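Local coordinates for protein cytochrome c' (Thermochromatium tepidum, PDB 3VRC) that carries a covalently attached heme c and probably serves in electron transfer in a thermophilic purple photosynthetic bacterium, at residues L87-A101 with V110-C124. Residues are numbered along the deposited sequence; the frame is centred on the assembly and turned at random.
Sequences LARDLGTAANALAAA and VKSAFADVGAACKAC. With HEC (heme c), chain L.
Where Leu-98 packs on Ala-113, and again where Leu-91 meets Ala-120, a single water spans the two helices, donating a hydrogen bond to a carbonyl oxygen on each. One water lies 2.7 Å from Ala-94 O and bonds also to Ala-113 O; the other does the same for Leu-87 O and Ala-120 O. All four carbonyls also accept a helix bond, that of Ala-120 O from Cys-124 N being weak. Around these bridges the side-chain contacts are apolar and built largely on small residues: Ala-94, Ala-101, Ala-113 and Ala-120 turn their methyls toward the opposite helix, and Ala-113 CB comes within 3.6 Å of Leu-98 CA. The axes approach to 8.5 Å at an angle of 160°, the antiparallel pairing of neighbouring helices in the four-helix bundle of cytochromes c', here helices 81-103 and 107-128. The side chains interlock knobs-into-holes. Leu-98 enters the hole formed by Val-110, Ala-113, Phe-114 and Val-117, its CG swung opposite the backbone N (chi1 175°), which carries CD1 over the Phe-114 backbone. Val-117 returns the gesture among Leu-91, Ala-94, Ala-95 and Leu-98, its CG2 pressed to 3.3 Å from Ala-94 O, while CG1 faces the heme side, 3.8 Å from Leu-91 CD1. Phe-114 also packs against helix 5-31. Toward the heme, Cys-121 and Cys-124 bond covalently through SG to the vinyl-derived carbons CAB and CAC, just ahead of the axial ligand His-125. Leu-91 lies against this edge, CD1 3.7 Å from heme CAB and CD2 equally near the methyl CMC. With an alanine here, both branches would be lost, which would probably open a gap beside the Cys-121 thioether and leave Val-117 CG1 without its leucine neighbour. Farther along, Leu-87 CD1 rests 3.7 Å from Cys-124 CA.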
loop_
_atom_site.group_PDB
_atom_site.type_symbol
_atom_site.label_atom_id
_atom_site.label_comp_id
_atom_site.label_asym_id
_atom_site.label_seq_id
_atom_site.Cartn_x
_atom_site.Cartn_y
_atom_site.Cartn_z
ATOM N N LEU B 87 -17.117 9.101 -2.688
ATOM C CA LEU B 87 -16.442 9.014 -1.388
ATOM C C LEU B 87 -14.970 8.627 -1.557
ATOM O O LEU B 87 -14.110 9.114 -0.786
ATOM C CB LEU B 87 -17.151 8.051 -0.465
ATOM C CG LEU B 87 -18.607 8.442 -0.085
ATOM C CD1 LEU B 87 -19.133 7.513 0.955
ATOM C CD2 LEU B 87 -18.764 9.897 0.311
ATOM N N ALA B 88 -14.667 7.799 -2.557
ATOM C CA ALA B 88 -13.285 7.453 -2.841
ATOM C C ALA B 88 -12.542 8.667 -3.349
ATOM O O ALA B 88 -11.369 8.901 -2.989
ATOM C CB ALA B 88 -13.221 6.291 -3.817
ATOM N N ARG B 89 -13.189 9.473 -4.199
ATOM C CA ARG B 89 -12.522 10.698 -4.667
ATOM C C ARG B 89 -12.290 11.683 -3.554
ATOM O O ARG B 89 -11.219 12.322 -3.532
ATOM C CB ARG B 89 -13.345 11.318 -5.790
ATOM C CG ARG B 89 -13.223 10.589 -7.124
ATOM C CD ARG B 89 -13.856 11.307 -8.327
ATOM N NE ARG B 89 -15.246 11.722 -8.100
ATOM C CZ ARG B 89 -16.330 10.970 -8.336
ATOM N NH1 ARG B 89 -16.232 9.711 -8.778
ATOM N NH2 ARG B 89 -17.522 11.478 -8.078
ATOM N N ASP B 90 -13.224 11.782 -2.583
ATOM C CA ASP B 90 -12.983 12.636 -1.461
ATOM C C ASP B 90 -11.756 12.165 -0.689
ATOM O O ASP B 90 -10.945 13.001 -0.266
ATOM C CB ASP B 90 -14.153 12.602 -0.466
ATOM C CG ASP B 90 -15.432 13.335 -0.926
ATOM O OD1 ASP B 90 -15.414 14.026 -1.943
ATOM O OD2 ASP B 90 -16.455 13.107 -0.174
ATOM N N LEU B 91 -11.589 10.856 -0.513
ATOM C CA LEU B 91 -10.371 10.356 0.114
ATOM C C LEU B 91 -9.146 10.697 -0.716
ATOM O O LEU B 91 -8.132 11.125 -0.127
ATOM C CB LEU B 91 -10.425 8.846 0.348
ATOM C CG LEU B 91 -9.174 8.307 1.033
ATOM C CD1 LEU B 91 -9.121 8.744 2.467
ATOM C CD2 LEU B 91 -9.095 6.776 0.922
ATOM N N GLY B 92 -9.182 10.521 -2.031
ATOM C CA GLY B 92 -8.004 10.789 -2.825
ATOM C C GLY B 92 -7.513 12.218 -2.645
ATOM O O GLY B 92 -6.320 12.485 -2.510
ATOM N N THR B 93 -8.475 13.157 -2.690
ATOM C CA THR B 93 -8.144 14.582 -2.582
ATOM C C THR B 93 -7.634 14.865 -1.186
ATOM O O THR B 93 -6.577 15.570 -1.018
ATOM C CB THR B 93 -9.403 15.406 -2.866
ATOM O OG1 THR B 93 -9.780 15.118 -4.226
ATOM C CG2 THR B 93 -9.194 16.914 -2.587
ATOM N N ALA B 94 -8.284 14.384 -0.136
ATOM C CA ALA B 94 -7.849 14.640 1.241
ATOM C C ALA B 94 -6.478 14.018 1.452
ATOM O O ALA B 94 -5.611 14.621 2.125
ATOM C CB ALA B 94 -8.856 14.113 2.245
ATOM N N ALA B 95 -6.252 12.828 0.904
ATOM C CA ALA B 95 -4.956 12.136 1.140
ATOM C C ALA B 95 -3.846 12.894 0.432
ATOM O O ALA B 95 -2.734 13.016 1.002
ATOM C CB ALA B 95 -5.056 10.725 0.632
ATOM N N ASN B 96 -4.055 13.393 -0.760
ATOM C CA ASN B 96 -3.056 14.244 -1.396
ATOM C C ASN B 96 -2.755 15.491 -0.548
ATOM O O ASN B 96 -1.577 15.874 -0.361
ATOM C CB ASN B 96 -3.471 14.633 -2.772
ATOM C CG ASN B 96 -3.234 13.497 -3.766
ATOM O OD1 ASN B 96 -2.386 12.640 -3.580
ATOM N ND2 ASN B 96 -3.910 13.584 -4.880
ATOM N N ALA B 97 -3.793 16.086 0.044
ATOM C CA ALA B 97 -3.548 17.230 0.931
ATOM C C ALA B 97 -2.766 16.861 2.181
ATOM O O ALA B 97 -1.964 17.681 2.662
ATOM C CB ALA B 97 -4.893 17.897 1.254
ATOM N N LEU B 98 -2.960 15.664 2.692
ATOM C CA LEU B 98 -2.164 15.185 3.808
ATOM C C LEU B 98 -0.702 15.006 3.430
ATOM O O LEU B 98 0.192 15.392 4.187
ATOM C CB LEU B 98 -2.798 13.892 4.306
ATOM C CG LEU B 98 -2.025 13.152 5.409
ATOM C CD1 LEU B 98 -1.804 14.038 6.627
ATOM C CD2 LEU B 98 -2.753 11.843 5.732
ATOM N N ALA B 99 -0.416 14.422 2.264
ATOM C CA ALA B 99 0.968 14.298 1.831
ATOM C C ALA B 99 1.604 15.689 1.612
ATOM O O ALA B 99 2.770 15.887 1.949
ATOM C CB ALA B 99 1.038 13.460 0.522
ATOM N N ALA B 100 0.844 16.634 1.053
ATOM C CA ALA B 100 1.393 17.983 0.903
ATOM C C ALA B 100 1.646 18.633 2.269
ATOM O O ALA B 100 2.729 19.242 2.466
ATOM C CB ALA B 100 0.437 18.828 0.066
ATOM N N ALA B 101 0.758 18.478 3.246
ATOM C CA ALA B 101 0.974 19.013 4.582
ATOM C C ALA B 101 2.192 18.363 5.204
ATOM O O ALA B 101 3.037 19.047 5.819
ATOM C CB ALA B 101 -0.244 18.822 5.449
ATOM N N VAL B 110 -0.360 19.022 9.357
ATOM C CA VAL B 110 -0.686 17.622 9.282
ATOM C C VAL B 110 -1.873 17.284 10.145
ATOM O O VAL B 110 -2.722 16.494 9.721
ATOM C CB VAL B 110 0.562 16.779 9.612
ATOM C CG1 VAL B 110 0.201 15.297 9.831
ATOM C CG2 VAL B 110 1.591 16.925 8.500
ATOM N N LYS B 111 -1.980 17.854 11.336
ATOM C CA LYS B 111 -3.094 17.543 12.197
ATOM C C LYS B 111 -4.417 17.820 11.481
ATOM O O LYS B 111 -5.360 17.010 11.534
ATOM C CB LYS B 111 -2.965 18.380 13.473
ATOM C CG LYS B 111 -4.018 18.095 14.534
ATOM C CD LYS B 111 -3.754 18.842 15.854
ATOM C CE LYS B 111 -4.088 20.319 15.661
ATOM N NZ LYS B 111 -4.040 21.120 16.889
ATOM N N SER B 112 -4.525 18.982 10.839
ATOM C CA SER B 112 -5.754 19.325 10.122
ATOM C C SER B 112 -5.992 18.375 8.951
ATOM O O SER B 112 -7.112 17.864 8.765
ATOM C CB SER B 112 -5.652 20.796 9.637
ATOM O OG SER B 112 -6.803 21.097 8.863
ATOM N N ALA B 113 -4.959 18.150 8.171
ATOM C CA ALA B 113 -5.164 17.328 6.962
ATOM C C ALA B 113 -5.448 15.865 7.386
ATOM O O ALA B 113 -6.279 15.182 6.710
ATOM C CB ALA B 113 -3.942 17.394 6.095
ATOM N N PHE B 114 -4.894 15.411 8.480
ATOM C CA PHE B 114 -5.107 14.057 8.951
ATOM C C PHE B 114 -6.560 13.890 9.391
ATOM O O PHE B 114 -7.167 12.840 9.163
ATOM C CB PHE B 114 -4.131 13.781 10.091
ATOM C CG PHE B 114 -4.261 12.429 10.745
ATOM C CD1 PHE B 114 -3.873 11.257 9.975
ATOM C CD2 PHE B 114 -4.644 12.265 12.017
ATOM C CE1 PHE B 114 -3.942 10.021 10.522
ATOM C CE2 PHE B 114 -4.709 10.970 12.549
ATOM C CZ PHE B 114 -4.348 9.864 11.783
ATOM N N ALA B 115 -7.127 14.896 10.056
ATOM C CA ALA B 115 -8.551 14.865 10.423
ATOM C C ALA B 115 -9.414 14.736 9.193
ATOM O O ALA B 115 -10.367 13.955 9.196
ATOM C CB ALA B 115 -8.887 16.154 11.185
ATOM N N ASP B 116 -9.109 15.466 8.147
ATOM C CA ASP B 116 -9.934 15.429 6.950
ATOM C C ASP B 116 -9.847 14.022 6.283
ATOM O O ASP B 116 -10.840 13.489 5.795
ATOM C CB ASP B 116 -9.558 16.481 5.929
ATOM C CG ASP B 116 -9.834 17.920 6.380
ATOM O OD1 ASP B 116 -10.427 18.086 7.456
ATOM O OD2 ASP B 116 -9.407 18.834 5.670
ATOM N N VAL B 117 -8.656 13.434 6.248
ATOM C CA VAL B 117 -8.540 12.057 5.736
ATOM C C VAL B 117 -9.339 11.109 6.588
ATOM O O VAL B 117 -10.103 10.287 6.025
ATOM C CB VAL B 117 -7.050 11.653 5.634
ATOM C CG1 VAL B 117 -6.939 10.194 5.274
ATOM C CG2 VAL B 117 -6.355 12.501 4.566
ATOM N N GLY B 118 -9.165 11.114 7.913
ATOM C CA GLY B 118 -9.880 10.178 8.745
ATOM C C GLY B 118 -11.380 10.307 8.539
ATOM O O GLY B 118 -12.102 9.306 8.569
ATOM N N ALA B 119 -11.864 11.542 8.378
ATOM C CA ALA B 119 -13.308 11.731 8.145
ATOM C C ALA B 119 -13.736 11.060 6.843
ATOM O O ALA B 119 -14.840 10.509 6.770
ATOM C CB ALA B 119 -13.624 13.212 8.157
ATOM N N ALA B 120 -12.878 11.121 5.819
ATOM C CA ALA B 120 -13.198 10.488 4.540
ATOM C C ALA B 120 -13.217 8.950 4.670
ATOM O O ALA B 120 -14.072 8.290 4.078
ATOM C CB ALA B 120 -12.254 10.957 3.442
ATOM N N CYS B 121 -12.285 8.371 5.410
ATOM C CA CYS B 121 -12.336 6.919 5.634
ATOM C C CYS B 121 -13.668 6.571 6.325
ATOM O O CYS B 121 -14.372 5.643 5.928
ATOM C CB CYS B 121 -11.209 6.449 6.544
ATOM S SG CYS B 121 -9.518 7.053 6.247
ATOM N N LYS B 122 -13.964 7.308 7.391
ATOM C CA LYS B 122 -15.154 6.988 8.188
ATOM C C LYS B 122 -16.435 7.171 7.419
ATOM O O LYS B 122 -17.381 6.386 7.578
ATOM C CB LYS B 122 -15.164 7.913 9.419
ATOM C CG LYS B 122 -16.310 7.608 10.400
ATOM C CD LYS B 122 -16.252 8.554 11.600
ATOM C CE LYS B 122 -17.424 8.326 12.530
ATOM N NZ LYS B 122 -17.407 9.288 13.687
ATOM N N ALA B 123 -16.526 8.170 6.549
ATOM C CA ALA B 123 -17.754 8.451 5.805
ATOM C C ALA B 123 -18.104 7.233 4.965
ATOM O O ALA B 123 -19.294 6.840 4.841
ATOM C CB ALA B 123 -17.620 9.714 4.922
ATOM N N CYS B 124 -17.092 6.653 4.324
ATOM C CA CYS B 124 -17.341 5.468 3.503
ATOM C C CYS B 124 -17.669 4.246 4.354
ATOM O O CYS B 124 -18.631 3.529 4.052
ATOM C CB CYS B 124 -16.178 5.255 2.545
ATOM S SG CYS B 124 -16.572 3.895 1.425
HETATM FE FE HEC L . -11.709 1.232 4.245
HETATM C CHA HEC L . -12.132 -2.168 4.707
HETATM C CHB HEC L . -9.143 1.248 6.528
HETATM C CHC HEC L . -10.936 4.432 3.374
HETATM C CHD HEC L . -14.250 1.192 1.978
HETATM N NA HEC L . -10.840 -0.197 5.471
HETATM C C1A HEC L . -11.139 -1.522 5.511
HETATM C C2A HEC L . -10.408 -2.159 6.546
HETATM C C3A HEC L . -9.544 -1.181 7.110
HETATM C C4A HEC L . -9.833 0.006 6.344
HETATM C CMA HEC L . -8.509 -1.330 8.155
HETATM C CAA HEC L . -10.598 -3.569 7.009
HETATM C CBA HEC L . -9.415 -4.411 6.961
HETATM C CGA HEC L . -8.996 -4.481 5.535
HETATM O O1A HEC L . -7.730 -4.426 5.338
HETATM O O2A HEC L . -9.768 -4.659 4.584
HETATM N NB HEC L . -10.262 2.563 4.809
HETATM C C1B HEC L . -9.341 2.413 5.752
HETATM C C2B HEC L . -8.603 3.628 6.019
HETATM C C3B HEC L . -9.108 4.520 5.070
HETATM C C4B HEC L . -10.138 3.828 4.330
HETATM C CMB HEC L . -7.544 3.845 7.011
HETATM C CAB HEC L . -8.780 5.984 4.832
HETATM C CBB HEC L . -7.359 6.383 4.902
HETATM N NC HEC L . -12.459 2.577 2.905
HETATM C C1C HEC L . -12.039 3.865 2.700
HETATM C C2C HEC L . -12.890 4.580 1.752
HETATM C C3C HEC L . -13.829 3.606 1.352
HETATM C C4C HEC L . -13.533 2.401 2.105
HETATM C CMC HEC L . -12.714 6.010 1.407
HETATM C CAC HEC L . -14.994 3.747 0.404
HETATM C CBC HEC L . -14.921 4.887 -0.567
HETATM N ND HEC L . -12.975 -0.162 3.536
HETATM C C1D HEC L . -13.940 -0.020 2.596
HETATM C C2D HEC L . -14.614 -1.244 2.285
HETATM C C3D HEC L . -13.977 -2.226 2.997
HETATM C C4D HEC L . -12.925 -1.519 3.744
HETATM C CMD HEC L . -15.792 -1.401 1.345
HETATM C CAD HEC L . -14.183 -3.710 2.995
HETATM C CBD HEC L . -13.281 -4.368 1.915
HETATM C CGD HEC L . -13.547 -5.857 1.768
HETATM O O1D HEC L . -13.589 -6.541 2.832
HETATM O O2D HEC L . -13.747 -6.303 0.628
HETATM O O HOH W 1 -15.122 9.580 1.839
HETATM O O HOH W 2 -6.517 16.294 4.105
#